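PDB 6H17: mutual gliding-motility protein MglA, which binds and hydrolyses GTP as an intracellular switch that sets the direction and speed of gliding and coordinates social and adventurous motility. Local coordinates for residues 62-76 / 180-192. Numbering follows the deposited sequence. Where two conformers were deposited one is given.
Sequences LSLGEIRGFKTRFHL and LKAVAKLVLTELK. With SO4 (sulfate ion), chain E.
The Phe74 ring meets helix 180-192 with one face and an edge: Ala184 CB lies over the face in a CH-pi contact, 4.3 Å from the centroid, while Leu188 CG reaches the edge in the ring plane, 3.8 Å from CZ. Val187 CG1 comes in obliquely at CE1. Across strand 71-76, Ser63 CB lies toward the rim of one face of the Arg73 guanidinium and Lys71 CG over the centre of the opposite one, both in one conformer. At its edge, NH1 (2.8 Å) and NH2 both donate to O2 of a sulfate, probably from crystallisation; a bend at chi2 (-64°) turns the chain back to where NH2 also bonds to Thr72 O from above the carbonyl plane. A leucine in place of Arg73 would probably leave Thr72 O without this donor and the sulfate without both N-H groups. Toward the Ile67-Phe70 type II turn, Leu188 divides its methyls: CD1 presses on Gly65 CA at 3.5 Å, where a CB would clash, and CD2 meets CD1 and CG1 of Ile67, whose side chain runs the opposite way. Ile67 CD1 also sits tightly against Lys192 CG (3.4 Å). A water, donating to Glu66 O and accepting from Lys192 NZ, bridges the segments. At the other end, Leu180 spreads CD1 against Leu76 and Leu64, and CD2 against Leu62. The contact packs the C-terminal helix of this Ras-like fold on the hairpin of strands 52-62 and 71-78; Leu180 continues onto Tyr17 of strand 10-18 and, with Leu62 and Leu76, onto Ile32 of helix 25-35, while Val183 touches Val137 of strand 136-141.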
loop_
_atom_site.group_PDB
_atom_site.type_symbol
_atom_site.label_atom_id
_atom_site.label_comp_id
_atom_site.label_asym_id
_atom_site.label_seq_id
_atom_site.Cartn_x
_atom_site.Cartn_y
_atom_site.Cartn_z
ATOM N N LEU A 62 -6.959 10.004 4.851
ATOM C CA LEU A 62 -6.927 9.790 6.282
ATOM C C LEU A 62 -6.014 10.793 6.964
ATOM O O LEU A 62 -5.031 11.260 6.380
ATOM C CB LEU A 62 -6.321 8.410 6.638
ATOM C CG LEU A 62 -7.022 7.168 6.136
ATOM C CD1 LEU A 62 -6.181 5.932 6.438
ATOM C CD2 LEU A 62 -8.383 7.020 6.787
ATOM N N SER A 63 -6.314 11.057 8.223
ATOM C CA SER A 63 -5.410 11.765 9.119
ATOM C C SER A 63 -4.712 10.734 9.991
ATOM O O SER A 63 -5.371 9.932 10.664
ATOM C CB SER A 63 -6.164 12.763 9.987
ATOM O OG SER A 63 -6.817 13.738 9.193
ATOM N N LEU A 64 -3.383 10.742 9.972
ATOM C CA LEU A 64 -2.586 9.840 10.783
ATOM C C LEU A 64 -1.730 10.758 11.667
ATOM O O LEU A 64 -2.283 11.616 12.353
ATOM C CB LEU A 64 -1.897 8.795 9.922
ATOM C CG LEU A 64 -2.869 7.929 9.086
ATOM C CD1 LEU A 64 -2.197 7.117 8.002
ATOM C CD2 LEU A 64 -3.657 6.995 10.012
ATOM N N GLY A 65 -0.429 10.629 11.644
ATOM C CA GLY A 65 0.408 11.480 12.456
ATOM C C GLY A 65 0.529 12.896 11.922
ATOM O O GLY A 65 0.090 13.249 10.826
ATOM N N GLU A 66 1.190 13.707 12.715
ATOM C CA GLU A 66 1.301 15.133 12.488
ATOM C C GLU A 66 2.753 15.545 12.344
ATOM O O GLU A 66 3.648 14.960 12.959
ATOM C CB GLU A 66 0.699 15.805 13.722
ATOM C CG GLU A 66 0.300 17.240 13.641
ATOM C CD GLU A 66 -0.447 17.651 14.900
ATOM O OE1 GLU A 66 -1.495 18.313 14.777
ATOM O OE2 GLU A 66 0.012 17.275 16.008
ATOM N N ILE A 67 2.979 16.534 11.478
ATOM C CA ILE A 67 4.202 17.331 11.396
ATOM C C ILE A 67 3.848 18.695 11.989
ATOM O O ILE A 67 2.908 19.353 11.511
ATOM C CB ILE A 67 4.646 17.487 9.931
ATOM C CG1 ILE A 67 4.844 16.123 9.262
ATOM C CG2 ILE A 67 5.889 18.345 9.847
ATOM C CD1 ILE A 67 5.930 15.320 9.886
ATOM N N ARG A 68 4.590 19.135 13.004
ATOM C CA ARG A 68 4.262 20.369 13.700
ATOM C C ARG A 68 4.197 21.520 12.710
ATOM O O ARG A 68 5.105 21.699 11.895
ATOM C CB ARG A 68 5.339 20.649 14.751
ATOM C CG ARG A 68 5.304 22.045 15.327
ATOM C CD ARG A 68 4.473 22.131 16.570
ATOM N NE ARG A 68 5.229 22.825 17.609
ATOM C CZ ARG A 68 5.740 22.240 18.689
ATOM N NH1 ARG A 68 6.420 22.961 19.563
ATOM N NH2 ARG A 68 5.561 20.941 18.907
ATOM N N GLY A 69 3.138 22.325 12.799
ATOM C CA GLY A 69 2.985 23.507 11.971
ATOM C C GLY A 69 2.340 23.273 10.624
ATOM O O GLY A 69 2.261 24.225 9.828
ATOM N N PHE A 70 1.884 22.063 10.349
ATOM C CA PHE A 70 1.225 21.718 9.095
ATOM C C PHE A 70 0.007 20.853 9.400
ATOM O O PHE A 70 -0.098 20.249 10.474
ATOM C CB PHE A 70 2.154 20.898 8.169
ATOM C CG PHE A 70 3.351 21.657 7.671
ATOM C CD1 PHE A 70 4.513 21.704 8.415
ATOM C CD2 PHE A 70 3.318 22.318 6.455
ATOM C CE1 PHE A 70 5.619 22.412 7.961
ATOM C CE2 PHE A 70 4.411 23.015 5.992
ATOM C CZ PHE A 70 5.563 23.068 6.744
ATOM N N LYS A 71 -0.943 20.839 8.464
ATOM C CA LYS A 71 -1.966 19.802 8.383
ATOM C C LYS A 71 -1.449 18.767 7.394
ATOM O O LYS A 71 -1.098 19.112 6.259
ATOM C CB LYS A 71 -3.281 20.398 7.859
ATOM C CG LYS A 71 -4.369 19.371 7.474
ATOM C CD LYS A 71 -5.638 20.037 6.914
ATOM C CE LYS A 71 -5.471 20.475 5.463
ATOM N NZ LYS A 71 -5.599 19.362 4.468
ATOM N N THR A 72 -1.398 17.505 7.817
ATOM C CA THR A 72 -0.882 16.432 6.997
ATOM C C THR A 72 -1.991 15.427 6.772
ATOM O O THR A 72 -2.658 15.001 7.720
ATOM C CB THR A 72 0.320 15.742 7.652
ATOM O OG1 THR A 72 1.352 16.710 7.865
ATOM C CG2 THR A 72 0.850 14.631 6.770
ATOM N N ARG A 73 -2.184 15.071 5.518
ATOM C CA ARG A 73 -3.172 14.061 5.165
ATOM C C ARG A 73 -2.503 12.990 4.325
ATOM O O ARG A 73 -1.627 13.284 3.504
ATOM C CB ARG A 73 -4.359 14.671 4.427
ATOM C CG ARG A 73 -5.214 15.626 5.280
ATOM C CD ARG A 73 -5.904 14.925 6.448
ATOM N NE ARG A 73 -6.652 15.872 7.299
ATOM C CZ ARG A 73 -6.217 16.387 8.453
ATOM N NH1 ARG A 73 -6.995 17.233 9.124
ATOM N NH2 ARG A 73 -5.032 16.054 8.954
ATOM N N PHE A 74 -2.890 11.755 4.578
ATOM C CA PHE A 74 -2.443 10.599 3.816
ATOM C C PHE A 74 -3.536 10.178 2.850
ATOM O O PHE A 74 -4.705 10.049 3.241
ATOM C CB PHE A 74 -2.106 9.451 4.762
ATOM C CG PHE A 74 -0.807 9.629 5.484
ATOM C CD1 PHE A 74 0.329 8.954 5.072
ATOM C CD2 PHE A 74 -0.714 10.496 6.562
ATOM C CE1 PHE A 74 1.530 9.132 5.723
ATOM C CE2 PHE A 74 0.498 10.662 7.216
ATOM C CZ PHE A 74 1.605 9.982 6.796
ATOM N N HIS A 75 -3.159 9.951 1.598
ATOM C CA HIS A 75 -4.068 9.483 0.556
ATOM C C HIS A 75 -3.645 8.071 0.198
ATOM O O HIS A 75 -2.566 7.867 -0.358
ATOM C CB HIS A 75 -4.026 10.412 -0.644
ATOM C CG HIS A 75 -4.525 11.789 -0.331
ATOM N ND1 HIS A 75 -4.292 12.870 -1.148
ATOM C CD2 HIS A 75 -5.265 12.252 0.707
ATOM C CE1 HIS A 75 -4.854 13.947 -0.620
ATOM N NE2 HIS A 75 -5.456 13.601 0.499
ATOM N N LEU A 76 -4.472 7.111 0.566
ATOM C CA LEU A 76 -4.218 5.709 0.279
ATOM C C LEU A 76 -4.846 5.329 -1.049
ATOM O O LEU A 76 -6.009 5.668 -1.321
ATOM C CB LEU A 76 -4.823 4.820 1.354
ATOM C CG LEU A 76 -4.063 4.705 2.674
ATOM C CD1 LEU A 76 -3.623 6.004 3.257
ATOM C CD2 LEU A 76 -4.894 3.888 3.693
ATOM N N LEU A 180 -0.519 -0.293 8.231
ATOM C CA LEU A 180 -0.704 1.104 7.854
ATOM C C LEU A 180 0.117 2.027 8.744
ATOM O O LEU A 180 0.784 2.949 8.254
ATOM C CB LEU A 180 -2.184 1.452 7.956
ATOM C CG LEU A 180 -2.532 2.943 7.744
ATOM C CD1 LEU A 180 -2.195 3.369 6.320
ATOM C CD2 LEU A 180 -4.012 3.198 8.045
ATOM N N LYS A 181 0.041 1.830 10.055
ATOM C CA LYS A 181 0.742 2.726 10.965
ATOM C C LYS A 181 2.237 2.638 10.752
ATOM O O LYS A 181 2.943 3.643 10.891
ATOM C CB LYS A 181 0.353 2.414 12.408
ATOM C CG LYS A 181 -1.063 2.845 12.735
ATOM C CD LYS A 181 -1.591 2.227 14.020
ATOM C CE LYS A 181 -2.903 2.880 14.450
ATOM N NZ LYS A 181 -3.384 3.939 13.504
ATOM N N ALA A 182 2.749 1.460 10.417
ATOM C CA ALA A 182 4.186 1.312 10.192
ATOM C C ALA A 182 4.638 2.129 8.984
ATOM O O ALA A 182 5.625 2.868 9.052
ATOM C CB ALA A 182 4.564 -0.164 10.034
ATOM N N VAL A 183 3.936 2.015 7.867
ATOM C CA VAL A 183 4.366 2.761 6.686
ATOM C C VAL A 183 4.150 4.261 6.874
ATOM O O VAL A 183 4.972 5.071 6.433
ATOM C CB VAL A 183 3.728 2.216 5.397
ATOM C CG1 VAL A 183 2.273 2.607 5.288
ATOM C CG2 VAL A 183 4.532 2.714 4.179
ATOM N N ALA A 184 3.065 4.652 7.543
ATOM C CA ALA A 184 2.804 6.072 7.755
ATOM C C ALA A 184 3.880 6.704 8.619
ATOM O O ALA A 184 4.321 7.832 8.348
ATOM C CB ALA A 184 1.427 6.291 8.381
ATOM N N LYS A 185 4.351 5.986 9.642
ATOM C CA LYS A 185 5.428 6.505 10.481
ATOM C C LYS A 185 6.718 6.667 9.681
ATOM O O LYS A 185 7.429 7.663 9.843
ATOM C CB LYS A 185 5.626 5.588 11.685
ATOM C CG LYS A 185 6.710 6.039 12.651
ATOM C CD LYS A 185 6.718 5.170 13.900
ATOM C CE LYS A 185 7.736 5.685 14.904
ATOM N NZ LYS A 185 7.959 4.734 16.028
ATOM N N LEU A 186 7.043 5.705 8.809
ATOM C CA LEU A 186 8.228 5.841 7.970
ATOM C C LEU A 186 8.128 7.059 7.058
ATOM O O LEU A 186 9.114 7.779 6.866
ATOM C CB LEU A 186 8.433 4.578 7.135
ATOM C CG LEU A 186 8.817 3.333 7.928
ATOM C CD1 LEU A 186 8.828 2.113 6.994
ATOM C CD2 LEU A 186 10.149 3.486 8.622
ATOM N N VAL A 187 6.947 7.302 6.481
ATOM C CA VAL A 187 6.752 8.466 5.618
ATOM C C VAL A 187 6.922 9.752 6.415
ATOM O O VAL A 187 7.577 10.696 5.961
ATOM C CB VAL A 187 5.373 8.383 4.934
ATOM C CG1 VAL A 187 5.019 9.713 4.292
ATOM C CG2 VAL A 187 5.361 7.254 3.911
ATOM N N LEU A 188 6.328 9.821 7.607
ATOM C CA LEU A 188 6.457 11.029 8.422
ATOM C C LEU A 188 7.906 11.289 8.806
ATOM O O LEU A 188 8.349 12.445 8.830
ATOM C CB LEU A 188 5.583 10.907 9.666
ATOM C CG LEU A 188 4.086 11.082 9.453
ATOM C CD1 LEU A 188 3.357 10.620 10.710
ATOM C CD2 LEU A 188 3.707 12.509 9.139
ATOM N N THR A 189 8.647 10.240 9.155
ATOM C CA THR A 189 10.054 10.420 9.507
ATOM C C THR A 189 10.817 11.039 8.345
ATOM O O THR A 189 11.662 11.925 8.550
ATOM C CB THR A 189 10.651 9.077 9.926
ATOM O OG1 THR A 189 10.030 8.642 11.140
ATOM C CG2 THR A 189 12.158 9.195 10.136
ATOM N N GLU A 190 10.523 10.607 7.114
ATOM C CA GLU A 190 11.193 11.186 5.952
ATOM C C GLU A 190 10.810 12.650 5.766
ATOM O O GLU A 190 11.675 13.491 5.486
ATOM C CB GLU A 190 10.888 10.378 4.692
ATOM C CG GLU A 190 11.559 9.015 4.656
ATOM C CD GLU A 190 13.039 9.079 4.996
ATOM O OE1 GLU A 190 13.773 9.807 4.296
ATOM O OE2 GLU A 190 13.463 8.425 5.979
ATOM N N LEU A 191 9.529 12.980 5.930
ATOM C CA LEU A 191 9.107 14.375 5.849
ATOM C C LEU A 191 9.891 15.239 6.827
ATOM O O LEU A 191 10.371 16.321 6.473
ATOM C CB LEU A 191 7.619 14.486 6.157
ATOM C CG LEU A 191 6.675 14.078 5.037
ATOM C CD1 LEU A 191 5.263 14.065 5.576
ATOM C CD2 LEU A 191 6.814 15.028 3.861
ATOM N N LYS A 192 10.018 14.783 8.071
ATOM C CA LYS A 192 10.724 15.572 9.071
ATOM C C LYS A 192 12.199 15.732 8.734
ATOM O O LYS A 192 12.835 16.672 9.224
ATOM C CB LYS A 192 10.549 14.943 10.451
ATOM C CG LYS A 192 9.101 14.923 10.909
ATOM C CD LYS A 192 8.962 14.707 12.408
ATOM C CE LYS A 192 8.620 13.269 12.757
ATOM N NZ LYS A 192 7.618 13.214 13.858
HETATM S S SO4 E . -5.993 17.222 12.734
HETATM O O1 SO4 E . -5.221 17.766 13.873
HETATM O O2 SO4 E . -5.516 17.807 11.471
HETATM O O3 SO4 E . -5.783 15.768 12.674
HETATM O O4 SO4 E . -7.416 17.487 12.921
HETATM O O HOH W 1 4.683 12.274 13.578
#